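Long-range contacts in centrosome-associated zinc finger protein Cp190 (Drosophila melanogaster, PDB 6ER1), which organises chromatin domains and boundary function when recruited by insulator DNA-binding proteins, and homodimerizes through its N-terminal BTB domain, the part described here: residues 38-42 with 81-86; 105-109 with 121-125; 25-29 with 90-95. One frame throughout, in Å; residues are numbered along the deposited sequence.

In the fold
The BTB fold is a small mixed sheet packed with helices, and these contacts tie its parts in sequence. From the N terminus, helix 17-31 supplies residues 25-29, which pair with 90-95, the C-terminal end of helix 83-95, closing contact 3. Contact 1 lies within that span: the end of strand 37-40 is met by 81-86, the start of the same helix, so one helix is fixed at both ends. Contact 2 follows in series, joining helix 105-115 to helix 118-124 as two consecutive helices. That pair leans back on helix 83-95: K107 forms a salt bridge with D84 of contact 1, and L123 packs on F92 of contact 3.

Contact 1. Residues 38-42 with 81-86; sequences TLQFR and FQADVV
How the end of an inner strand can receive the start of a helix is illustrated where residues 38-42 meet 81-86 in the BTB fold of Cp190. Residues 38-40 are extended, the close of strand 37-40; F41 and R42 leave it, R42 with helical angles (-61/-32). Opposite, F81 and Q82 are non-helical, Q82 (-105/-177) is the N-cap, and 83-86 form the first helical turn, with V86 N hydrogen-bonded to Q82 O at 2.9 Å. The backbones come closest between F41 CA and Q82 CA, 5.9 Å apart. They have widened to 9.3 Å between L39 CA and V86 CA.

The apolar part centres on F41 (chi1 m), pointing toward the helix. A83 CB sits 3.9 Å from the F41 ring centroid, 8° off the normal, a CH-pi contact over one face. At the ring edge, F41 CZ meets V86 CG1 at 3.8 Å, and L39 CD1 (L39 mt) reaches V86 CG1 at 4.0 Å. L47 of strand 46-49 also touches F41.

The polar part belongs to Q82, whose m, m side chain folds back to the strand end. R42 N donates to Q82 OE1 at 2.8 Å and 173°. Q82 NE2 donates to a water at 3.1 Å, and that water donates to Q40 O at 2.9 Å; NE2 also hydrogen-bonds P78 O.

A polar link at the strand end, in which the Q82 amide accepts from R42 N directly and reaches Q40 O through a water, thus lies beside an apolar cluster of L39, F41, A83 and V86, of which A83 is the partly exposed member.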
ATOM      1  N   THR A  38       7.007   7.323  11.312  1.00 17.72           N
ATOM      2  CA  THR A  38       8.317   7.917  11.244  1.00 17.26           C
ATOM      3  C   THR A  38       9.216   7.143  12.184  1.00 16.16           C
ATOM      4  O   THR A  38       8.931   7.064  13.392  1.00 19.78           O
ATOM      5  CB  THR A  38       8.279   9.407  11.612  1.00 19.49           C
ATOM      6  OG1 THR A  38       7.407  10.098  10.701  1.00 22.91           O
ATOM      7  CG2 THR A  38       9.659  10.057  11.561  1.00 20.51           C
ATOM      8  N   LEU A  39      10.285   6.564  11.623  1.00 16.52           N
ATOM      9  CA  LEU A  39      11.273   5.815  12.395  1.00 16.81           C
ATOM     10  C   LEU A  39      12.432   6.728  12.713  1.00 17.50           C
ATOM     11  O   LEU A  39      12.957   7.400  11.825  1.00 20.36           O
ATOM     12  CB  LEU A  39      11.802   4.632  11.597  1.00 15.39           C
ATOM     13  CG  LEU A  39      10.740   3.770  10.921  1.00 15.49           C
ATOM     14  CD1 LEU A  39      11.381   2.687  10.109  1.00 16.46           C
ATOM     15  CD2 LEU A  39       9.784   3.178  11.932  1.00 16.62           C
ATOM     16  N   GLN A  40      12.842   6.772  13.972  1.00 17.46           N
ATOM     17  CA  GLN A  40      13.948   7.622  14.397  1.00 17.56           C
ATOM     18  C   GLN A  40      15.127   6.819  14.927  1.00 16.97           C
ATOM     19  O   GLN A  40      14.942   5.986  15.841  1.00 19.03           O
ATOM     20  CB  GLN A  40      13.470   8.656  15.412  1.00 19.93           C
ATOM     21  CG  GLN A  40      14.582   9.646  15.781  1.00 22.11           C
ATOM     22  CD  GLN A  40      14.063  10.869  16.469  1.00 26.37           C
ATOM     23  OE1 GLN A  40      13.101  11.480  16.023  1.00 26.60           O
ATOM     24  NE2 GLN A  40      14.710  11.245  17.568  1.00 28.90           N
ATOM     25  N   PHE A  41      16.314   7.123  14.379  1.00 16.87           N
ATOM     26  CA  PHE A  41      17.560   6.469  14.741  1.00 17.07           C
ATOM     27  C   PHE A  41      18.309   7.203  15.860  1.00 19.23           C
ATOM     28  O   PHE A  41      17.955   8.335  16.218  1.00 21.27           O
ATOM     29  CB  PHE A  41      18.383   6.224  13.474  1.00 17.22           C
ATOM     30  CG  PHE A  41      17.656   5.414  12.455  1.00 15.95           C
ATOM     31  CD1 PHE A  41      17.373   4.090  12.701  1.00 16.67           C
ATOM     32  CD2 PHE A  41      17.266   5.965  11.258  1.00 18.30           C
ATOM     33  CE1 PHE A  41      16.701   3.325  11.760  1.00 18.10           C
ATOM     34  CE2 PHE A  41      16.623   5.220  10.308  1.00 19.34           C
ATOM     35  CZ  PHE A  41      16.321   3.884  10.552  1.00 17.41           C
ATOM     36  N   ARG A  42      19.332   6.559  16.409  1.00 19.52           N
ATOM     37  CA  ARG A  42      20.081   7.102  17.556  1.00 22.62           C
ATOM     38  C   ARG A  42      20.743   8.434  17.221  1.00 22.65           C
ATOM     39  O   ARG A  42      20.860   9.314  18.098  1.00 27.50           O
ATOM     40  CB  ARG A  42      21.131   6.103  18.067  1.00 21.96           C
ATOM     41  CG  ARG A  42      20.549   4.887  18.779  1.00 27.53           C
ATOM     42  CD  ARG A  42      21.645   4.041  19.443  1.00 36.69           C
ATOM     43  NE  ARG A  42      22.162   4.678  20.652  0.50 38.34           N
ATOM     44  CZ  ARG A  42      23.097   4.145  21.442  0.50 45.51           C
ATOM     45  NH1 ARG A  42      23.512   4.809  22.508  0.50 53.56           N
ATOM     46  NH2 ARG A  42      23.622   2.949  21.184  0.50 44.58           N
ATOM     47  N   PHE A  81      18.445  -2.122  16.219  1.00 18.64           N
ATOM     48  CA  PHE A  81      17.662  -2.032  14.995  1.00 16.40           C
ATOM     49  C   PHE A  81      17.812  -0.630  14.428  1.00 16.59           C
ATOM     50  O   PHE A  81      16.917   0.208  14.470  1.00 17.70           O
ATOM     51  CB  PHE A  81      16.192  -2.380  15.334  1.00 16.93           C
ATOM     52  CG  PHE A  81      15.316  -2.693  14.158  1.00 16.56           C
ATOM     53  CD1 PHE A  81      15.564  -3.781  13.359  1.00 18.11           C
ATOM     54  CD2 PHE A  81      14.169  -1.937  13.914  1.00 16.53           C
ATOM     55  CE1 PHE A  81      14.704  -4.132  12.325  1.00 17.25           C
ATOM     56  CE2 PHE A  81      13.305  -2.291  12.886  1.00 17.48           C
ATOM     57  CZ  PHE A  81      13.582  -3.373  12.073  1.00 17.40           C
ATOM     58  N   GLN A  82      19.039  -0.351  13.967  1.00 16.07           N
ATOM     59  CA  GLN A  82      19.408   0.970  13.438  1.00 15.66           C
ATOM     60  C   GLN A  82      19.511   0.955  11.938  1.00 15.27           C
ATOM     61  O   GLN A  82      19.155  -0.039  11.256  1.00 16.33           O
ATOM     62  CB  GLN A  82      20.715   1.429  14.124  1.00 17.04           C
ATOM     63  CG  GLN A  82      20.496   1.599  15.606  1.00 18.47           C
ATOM     64  CD  GLN A  82      19.650   2.832  15.935  1.00 17.15           C
ATOM     65  OE1 GLN A  82      19.972   3.961  15.494  1.00 20.06           O
ATOM     66  NE2 GLN A  82      18.622   2.662  16.758  1.00 17.79           N
ATOM     67  N   ALA A  83      19.907   2.074  11.345  1.00 16.10           N
ATOM     68  CA  ALA A  83      19.761   2.256   9.886  1.00 16.27           C
ATOM     69  C   ALA A  83      20.521   1.220   9.074  1.00 15.38           C
ATOM     70  O   ALA A  83      20.131   0.891   7.974  1.00 16.79           O
ATOM     71  CB  ALA A  83      20.137   3.675   9.460  1.00 17.31           C
ATOM     72  N   ASP A  84      21.670   0.727   9.612  1.00 15.59           N
ATOM     73  CA  ASP A  84      22.409  -0.282   8.860  1.00 16.29           C
ATOM     74  C   ASP A  84      21.615  -1.533   8.411  1.00 15.65           C
ATOM     75  O   ASP A  84      21.886  -2.106   7.384  1.00 17.39           O
ATOM     76  CB  ASP A  84      23.715  -0.737   9.579  1.00 17.89           C
ATOM     77  CG  ASP A  84      23.502  -1.342  10.941  1.00 20.06           C
ATOM     78  OD1 ASP A  84      22.397  -1.192  11.537  1.00 22.60           O
ATOM     79  OD2 ASP A  84      24.442  -2.014  11.416  1.00 27.74           O
ATOM     80  N   VAL A  85      20.672  -1.940   9.254  1.00 14.96           N
ATOM     81  CA  VAL A  85      19.768  -3.046   8.903  1.00 14.83           C
ATOM     82  C   VAL A  85      18.388  -2.544   8.449  1.00 14.49           C
ATOM     83  O   VAL A  85      17.826  -3.144   7.503  1.00 15.78           O
ATOM     84  CB  VAL A  85      19.642  -4.116  10.016  1.00 15.51           C
ATOM     85  CG1 VAL A  85      21.001  -4.753  10.289  1.00 17.27           C
ATOM     86  CG2 VAL A  85      19.021  -3.556  11.287  1.00 15.24           C
ATOM     87  N   VAL A  86      17.924  -1.452   9.038  1.00 12.95           N
ATOM     88  CA  VAL A  86      16.550  -0.981   8.749  1.00 12.71           C
ATOM     89  C   VAL A  86      16.436  -0.483   7.346  1.00 13.54           C
ATOM     90  O   VAL A  86      15.460  -0.773   6.603  1.00 14.59           O
ATOM     91  CB  VAL A  86      16.035   0.032   9.753  1.00 14.07           C
ATOM     92  CG1 VAL A  86      14.718   0.669   9.313  1.00 14.64           C
ATOM     93  CG2 VAL A  86      15.959  -0.582  11.150  1.00 14.05           C
TER
HETATM   94  O   HOH W   1      16.831   4.989  17.733  1.00 21.63           O

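Contact 2. Residues 105-109 with 121-125; sequences YGKLL and LKLLE
Residues 105-109 and 121-124 are helical: 105-109 opens helix 105-115, with L109 N hydrogen-bonded to Y105 O at 2.9 Å, and 121-124 ends helix 118-124, where E125 N still hydrogen-bonds L121 O at 3.0 Å before E125 (-101/8) leaves helical angles. The closest CA pair is L109 with L121, 6.7 Å apart.

Leucines make the apolar seam. L124 (chi1 m, chi2 t) points toward the other helix and sets CD1 3.8 Å from L109 CA and 4.1 Å from L108 C, lying against the backbone itself. L109 (t, p) answers by bringing CD1 to 3.6 Å from L121 CD2, with L121 in the mt rotamer, and to 4.1 Å from L124 CD1. The carboxylate of E125 borders this patch, L109 CD1 lying 3.8 Å from E125 OE2. Beside the seam, Y105 (chi1 t) carries its ring across the gap: Y105 CE1 packs on L124 CD2 at 3.8 Å, and Y105 OH donates to L124 O at 2.7 Å, a hydrogen bond to a carbonyl at the helix C-terminus.

These are two consecutive helices of the C-terminal part of the BTB domain, the second turning back on the first. Their inner side leans on the rest of the fold: L108 rests on V85 and I89 of helix 83-95 and on F100, L124 on L98 of strand 97-101. L123 packs on F92, and on K13 of the second subunit.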
ATOM      1  N   TYR A 105      25.761  -9.669   5.851  1.00 12.37           N
ATOM      2  CA  TYR A 105      24.859 -10.848   5.653  1.00 11.68           C
ATOM      3  C   TYR A 105      24.465 -11.339   6.982  1.00 12.41           C
ATOM      4  O   TYR A 105      23.184 -11.538   7.215  1.00 13.22           O
ATOM      5  CB  TYR A 105      25.548 -11.943   4.842  1.00 12.97           C
ATOM      6  CG  TYR A 105      24.724 -13.190   4.745  1.00 12.30           C
ATOM      7  CD1 TYR A 105      23.674 -13.221   3.845  1.00 13.60           C
ATOM      8  CD2 TYR A 105      24.979 -14.279   5.502  1.00 13.82           C
ATOM      9  CE1 TYR A 105      22.914 -14.365   3.725  1.00 14.50           C
ATOM     10  CE2 TYR A 105      24.207 -15.454   5.391  1.00 14.74           C
ATOM     11  CZ  TYR A 105      23.172 -15.475   4.481  1.00 13.82           C
ATOM     12  OH  TYR A 105      22.437 -16.642   4.384  1.00 18.36           O
ATOM     13  N   GLY A 106      25.311 -11.726   7.887  1.00 12.10           N
ATOM     14  CA  GLY A 106      24.910 -12.318   9.127  1.00 11.52           C
ATOM     15  C   GLY A 106      24.138 -11.427   9.991  1.00 12.43           C
ATOM     16  O   GLY A 106      23.127 -11.897  10.632  1.00 13.49           O
ATOM     17  N   LYS A 107      24.361 -10.156  10.034  1.00 12.78           N
ATOM     18  CA  LYS A 107      23.642  -9.243  10.833  1.00 12.85           C
ATOM     19  C   LYS A 107      22.203  -9.162  10.238  1.00 11.55           C
ATOM     20  O   LYS A 107      21.241  -9.076  11.055  1.00 13.13           O
ATOM     21  CB  LYS A 107      24.288  -7.846  10.809  1.00 15.20           C
ATOM     22  CG  LYS A 107      23.821  -6.972  11.955  0.50 14.37           C
ATOM     23  CD  LYS A 107      24.567  -5.664  12.146  0.50 18.36           C
ATOM     24  CE  LYS A 107      23.939  -4.900  13.302  0.50 22.37           C
ATOM     25  NZ  LYS A 107      24.675  -3.650  13.647  0.50 20.69           N
ATOM     26  N   LEU A 108      22.083  -9.075   8.951  1.00 12.10           N
ATOM     27  CA  LEU A 108      20.745  -9.002   8.320  1.00 11.85           C
ATOM     28  C   LEU A 108      20.030 -10.284   8.616  1.00 13.49           C
ATOM     29  O   LEU A 108      18.762 -10.195   8.906  1.00 13.39           O
ATOM     30  CB  LEU A 108      20.868  -8.742   6.846  1.00 13.05           C
ATOM     31  CG  LEU A 108      21.270  -7.306   6.503  1.00 14.38           C
ATOM     32  CD1 LEU A 108      21.747  -7.254   5.050  1.00 16.33           C
ATOM     33  CD2 LEU A 108      20.087  -6.342   6.686  1.00 16.77           C
ATOM     34  N   LEU A 109      20.631 -11.441   8.564  1.00 12.22           N
ATOM     35  CA  LEU A 109      19.974 -12.724   8.870  1.00 11.78           C
ATOM     36  C   LEU A 109      19.572 -12.727  10.284  1.00 12.23           C
ATOM     37  O   LEU A 109      18.371 -13.105  10.586  1.00 14.07           O
ATOM     38  CB  LEU A 109      20.853 -13.870   8.484  1.00 14.06           C
ATOM     39  CG  LEU A 109      20.351 -15.246   8.640  1.00 17.47           C
ATOM     40  CD1 LEU A 109      18.969 -15.430   8.030  1.00 19.67           C
ATOM     41  CD2 LEU A 109      21.302 -16.273   8.110  1.00 21.53           C
ATOM     42  N   LEU A 121      13.902 -14.117   5.412  1.00 13.83           N
ATOM     43  CA  LEU A 121      14.642 -15.353   5.786  1.00 16.29           C
ATOM     44  C   LEU A 121      14.795 -16.302   4.612  1.00 15.67           C
ATOM     45  O   LEU A 121      15.892 -16.818   4.345  1.00 18.34           O
ATOM     46  CB  LEU A 121      13.927 -16.082   6.939  1.00 18.08           C
ATOM     47  CG  LEU A 121      14.001 -15.318   8.254  1.00 19.26           C
ATOM     48  CD1 LEU A 121      13.015 -15.775   9.323  1.00 19.78           C
ATOM     49  CD2 LEU A 121      15.405 -15.354   8.804  1.00 22.07           C
ATOM     50  N   LYS A 122      13.692 -16.568   3.927  1.00 15.66           N
ATOM     51  CA  LYS A 122      13.728 -17.452   2.788  1.00 17.58           C
ATOM     52  C   LYS A 122      14.678 -16.924   1.706  1.00 15.73           C
ATOM     53  O   LYS A 122      15.444 -17.681   1.104  1.00 18.99           O
ATOM     54  CB  LYS A 122      12.289 -17.645   2.260  1.00 19.65           C
ATOM     55  CG  LYS A 122      11.473 -18.500   3.193  1.00 24.94           C
ATOM     56  CD  LYS A 122      10.121 -18.848   2.595  1.00 34.07           C
ATOM     57  CE  LYS A 122       9.258 -19.638   3.564  1.00 41.55           C
ATOM     58  NZ  LYS A 122       7.835 -19.583   3.145  1.00 53.92           N
ATOM     59  N   LEU A 123      14.631 -15.625   1.455  1.00 14.23           N
ATOM     60  CA  LEU A 123      15.530 -15.040   0.461  1.00 14.11           C
ATOM     61  C   LEU A 123      17.025 -15.194   0.866  1.00 14.84           C
ATOM     62  O   LEU A 123      17.854 -15.597   0.044  1.00 17.13           O
ATOM     63  CB  LEU A 123      15.156 -13.588   0.251  1.00 14.88           C
ATOM     64  CG  LEU A 123      16.048 -12.827  -0.740  1.00 16.78           C
ATOM     65  CD1 LEU A 123      16.053 -13.477  -2.116  1.00 18.83           C
ATOM     66  CD2 LEU A 123      15.641 -11.382  -0.812  1.00 19.06           C
ATOM     67  N   LEU A 124      17.320 -14.900   2.125  1.00 14.99           N
ATOM     68  CA  LEU A 124      18.738 -14.906   2.589  1.00 15.86           C
ATOM     69  C   LEU A 124      19.259 -16.307   2.633  1.00 17.88           C
ATOM     70  O   LEU A 124      20.467 -16.524   2.497  1.00 20.85           O
ATOM     71  CB  LEU A 124      18.792 -14.269   3.947  1.00 15.29           C
ATOM     72  CG  LEU A 124      18.696 -12.743   3.945  1.00 15.03           C
ATOM     73  CD1 LEU A 124      18.511 -12.283   5.373  1.00 16.52           C
ATOM     74  CD2 LEU A 124      19.892 -12.067   3.313  1.00 17.36           C
ATOM     75  N   GLU A 125      18.356 -17.286   2.752  1.00 18.91           N
ATOM     76  CA  GLU A 125      18.727 -18.690   2.838  1.00 20.91           C
ATOM     77  C   GLU A 125      18.556 -19.432   1.507  1.00 21.89           C
ATOM     78  O   GLU A 125      18.745 -20.641   1.476  1.00 29.88           O
ATOM     79  CB  GLU A 125      17.867 -19.353   3.926  1.00 23.93           C
ATOM     80  CG  GLU A 125      18.126 -18.811   5.322  1.00 25.08           C
ATOM     81  CD  GLU A 125      17.137 -19.243   6.395  1.00 31.76           C
ATOM     82  OE1 GLU A 125      16.156 -19.972   6.123  1.00 40.00           O
ATOM     83  OE2 GLU A 125      17.347 -18.823   7.548  1.00 36.49           O
TER

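Contact 3. Residues 25-29 with 90-95; sequences LQNFF and VNFMYT
In this BTB fold, residues 25-29 of helix 17-31 meet 90-95 of helix 83-95 at 149°, their segment axes 10.5 Å apart at closest approach; Q26 CA and Y94 CA lie nearest, at 6.4 Å. The main bump is Y94 (chi1 m), whose ring wedges between L25 and F29, one helical turn apart. L25 CG (L25 tp) sits 3.9 Å from Y94 CD2. The F29 ring (chi1 t) lies face-to-face on the Y94 ring, planes at 7° and centroids 3.9 Å apart; F29 CB, 3.5 Å from Y94 CE2, makes a CH-pi contact over the Y94 face. In turn the tip of F29 fills the hollow beside V90, F29 CZ to V90 CG1 3.8 Å, and N91 OD1 lies at the F29 ring edge, 3.5 Å from F29 CE2. Y94 OH hydrogen-bonds H50 ND1; L52 of the second subunit packs on L25, placing the contact beside the dimer interface. Q26 NE2 donates to Y94 O at 3.0 Å and to a water that donates to T95 O.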
ATOM      1  N   LEU A  25       3.615   3.024  -5.529  1.00 15.11           N
ATOM      2  CA  LEU A  25       3.968   2.974  -4.132  1.00 15.13           C
ATOM      3  C   LEU A  25       5.432   3.431  -3.876  1.00 16.47           C
ATOM      4  O   LEU A  25       5.707   4.164  -2.937  1.00 17.18           O
ATOM      5  CB  LEU A  25       3.840   1.544  -3.623  1.00 16.30           C
ATOM      6  CG  LEU A  25       4.149   1.255  -2.173  1.00 18.09           C
ATOM      7  CD1 LEU A  25       3.155   1.928  -1.233  1.00 22.15           C
ATOM      8  CD2 LEU A  25       4.290  -0.254  -1.924  1.00 21.62           C
ATOM      9  N   GLN A  26       6.329   2.981  -4.728  1.00 16.80           N
ATOM     10  CA  GLN A  26       7.760   3.373  -4.622  1.00 17.93           C
ATOM     11  C   GLN A  26       7.905   4.874  -4.777  1.00 17.54           C
ATOM     12  O   GLN A  26       8.645   5.510  -4.017  1.00 20.03           O
ATOM     13  CB  GLN A  26       8.522   2.594  -5.656  1.00 19.32           C
ATOM     14  CG  GLN A  26       8.717   1.161  -5.230  1.00 18.43           C
ATOM     15  CD  GLN A  26       9.086   0.250  -6.368  1.00 18.56           C
ATOM     16  OE1 GLN A  26       9.473   0.705  -7.453  1.00 23.58           O
ATOM     17  NE2 GLN A  26       9.016  -1.047  -6.118  1.00 20.07           N
ATOM     18  N   ASN A  27       7.180   5.465  -5.730  1.00 17.55           N
ATOM     19  CA  ASN A  27       7.173   6.897  -5.872  1.00 17.74           C
ATOM     20  C   ASN A  27       6.682   7.610  -4.629  1.00 18.11           C
ATOM     21  O   ASN A  27       7.244   8.604  -4.196  1.00 20.37           O
ATOM     22  CB  ASN A  27       6.395   7.309  -7.106  1.00 20.47           C
ATOM     23  CG  ASN A  27       6.374   8.808  -7.311  1.00 25.83           C
ATOM     24  OD1 ASN A  27       7.443   9.420  -7.497  1.00 31.84           O
ATOM     25  ND2 ASN A  27       5.183   9.409  -7.261  1.00 27.91           N
ATOM     26  N   PHE A  28       5.602   7.114  -4.047  1.00 17.03           N
ATOM     27  CA  PHE A  28       5.124   7.701  -2.806  1.00 18.12           C
ATOM     28  C   PHE A  28       6.172   7.654  -1.664  1.00 17.59           C
ATOM     29  O   PHE A  28       6.297   8.591  -0.865  1.00 20.71           O
ATOM     30  CB  PHE A  28       3.840   7.017  -2.335  1.00 18.39           C
ATOM     31  CG  PHE A  28       2.644   7.208  -3.243  1.00 18.64           C
ATOM     32  CD1 PHE A  28       2.486   8.343  -4.056  1.00 21.37           C
ATOM     33  CD2 PHE A  28       1.696   6.211  -3.291  1.00 20.23           C
ATOM     34  CE1 PHE A  28       1.372   8.479  -4.861  1.00 24.74           C
ATOM     35  CE2 PHE A  28       0.561   6.354  -4.065  1.00 21.03           C
ATOM     36  CZ  PHE A  28       0.411   7.468  -4.861  1.00 22.27           C
ATOM     37  N   PHE A  29       6.845   6.526  -1.562  1.00 16.93           N
ATOM     38  CA  PHE A  29       7.908   6.352  -0.581  1.00 17.93           C
ATOM     39  C   PHE A  29       9.032   7.345  -0.806  1.00 20.28           C
ATOM     40  O   PHE A  29       9.434   8.029   0.131  1.00 22.32           O
ATOM     41  CB  PHE A  29       8.421   4.909  -0.619  1.00 17.82           C
ATOM     42  CG  PHE A  29       9.590   4.611   0.296  1.00 17.82           C
ATOM     43  CD1 PHE A  29       9.547   4.918   1.635  1.00 19.70           C
ATOM     44  CD2 PHE A  29      10.618   3.863  -0.171  1.00 22.98           C
ATOM     45  CE1 PHE A  29      10.562   4.586   2.469  1.00 20.20           C
ATOM     46  CE2 PHE A  29      11.664   3.524   0.648  1.00 23.36           C
ATOM     47  CZ  PHE A  29      11.655   3.900   1.978  1.00 20.64           C
ATOM     48  N   VAL A  90      13.787  -2.150   4.815  1.00 12.54           N
ATOM     49  CA  VAL A  90      12.647  -1.376   4.331  1.00 13.05           C
ATOM     50  C   VAL A  90      12.675  -1.272   2.826  1.00 13.57           C
ATOM     51  O   VAL A  90      11.629  -1.390   2.137  1.00 14.49           O
ATOM     52  CB  VAL A  90      12.577   0.010   5.007  1.00 15.25           C
ATOM     53  CG1 VAL A  90      11.588   0.954   4.310  1.00 16.04           C
ATOM     54  CG2 VAL A  90      12.196  -0.114   6.462  1.00 15.69           C
ATOM     55  N   ASN A  91      13.844  -1.031   2.222  1.00 13.64           N
ATOM     56  CA  ASN A  91      13.872  -0.980   0.776  1.00 13.51           C
ATOM     57  C   ASN A  91      13.434  -2.312   0.112  1.00 13.65           C
ATOM     58  O   ASN A  91      12.735  -2.323  -0.936  1.00 15.78           O
ATOM     59  CB  ASN A  91      15.236  -0.546   0.256  1.00 15.09           C
ATOM     60  CG  ASN A  91      15.556   0.940   0.498  1.00 17.79           C
ATOM     61  OD1 ASN A  91      14.669   1.765   0.573  1.00 23.07           O
ATOM     62  ND2 ASN A  91      16.824   1.273   0.520  1.00 21.01           N
ATOM     63  N   PHE A  92      13.808  -3.415   0.741  1.00 13.28           N
ATOM     64  CA  PHE A  92      13.336  -4.750   0.340  1.00 13.68           C
ATOM     65  C   PHE A  92      11.809  -4.827   0.439  1.00 13.02           C
ATOM     66  O   PHE A  92      11.155  -5.319  -0.519  1.00 14.21           O
ATOM     67  CB  PHE A  92      13.978  -5.851   1.176  1.00 13.70           C
ATOM     68  CG  PHE A  92      13.369  -7.194   0.995  1.00 13.54           C
ATOM     69  CD1 PHE A  92      13.545  -7.945  -0.127  1.00 14.09           C
ATOM     70  CD2 PHE A  92      12.490  -7.626   1.947  1.00 17.14           C
ATOM     71  CE1 PHE A  92      12.892  -9.151  -0.287  1.00 15.78           C
ATOM     72  CE2 PHE A  92      11.835  -8.839   1.808  1.00 17.19           C
ATOM     73  CZ  PHE A  92      12.056  -9.609   0.700  1.00 16.90           C
ATOM     74  N   MET A  93      11.250  -4.314   1.524  1.00 13.08           N
ATOM     75  CA  MET A  93       9.764  -4.411   1.653  1.00 12.94           C
ATOM     76  C   MET A  93       9.049  -3.684   0.540  1.00 13.37           C
ATOM     77  O   MET A  93       7.964  -4.133   0.076  1.00 15.09           O
ATOM     78  CB  MET A  93       9.306  -3.869   2.982  1.00 13.97           C
ATOM     79  CG  MET A  93       9.769  -4.665   4.140  1.00 15.15           C
ATOM     80  SD  MET A  93       9.513  -3.704   5.650  1.00 19.60           S
ATOM     81  CE  MET A  93       9.495  -4.906   6.769  1.00 19.45           C
ATOM     82  N   TYR A  94       9.601  -2.593   0.023  1.00 14.26           N
ATOM     83  CA  TYR A  94       9.004  -1.817  -1.079  1.00 14.93           C
ATOM     84  C   TYR A  94       9.251  -2.388  -2.468  1.00 14.66           C
ATOM     85  O   TYR A  94       8.496  -2.101  -3.409  1.00 18.52           O
ATOM     86  CB  TYR A  94       9.462  -0.368  -1.058  1.00 14.45           C
ATOM     87  CG  TYR A  94       8.754   0.488  -0.030  1.00 14.07           C
ATOM     88  CD1 TYR A  94       9.166   0.556   1.279  1.00 14.91           C
ATOM     89  CD2 TYR A  94       7.598   1.195  -0.378  1.00 13.79           C
ATOM     90  CE1 TYR A  94       8.490   1.306   2.224  1.00 14.82           C
ATOM     91  CE2 TYR A  94       6.925   1.954   0.555  1.00 13.96           C
ATOM     92  CZ  TYR A  94       7.354   2.006   1.863  1.00 14.58           C
ATOM     93  OH  TYR A  94       6.720   2.788   2.787  1.00 17.25           O
ATOM     94  N   THR A  95      10.261  -3.226  -2.606  1.00 14.98           N
ATOM     95  CA  THR A  95      10.732  -3.604  -3.938  1.00 16.08           C
ATOM     96  C   THR A  95      10.880  -5.078  -4.254  1.00 16.22           C
ATOM     97  O   THR A  95      10.817  -5.443  -5.437  1.00 19.14           O
ATOM     98  CB  THR A  95      12.122  -2.979  -4.258  1.00 16.69           C
ATOM     99  OG1 THR A  95      13.111  -3.530  -3.406  1.00 16.61           O
ATOM    100  CG2 THR A  95      12.126  -1.473  -4.129  1.00 17.95           C
TER
HETATM  101  O   HOH W   2       9.727  -3.609  -7.390  1.00 29.06           O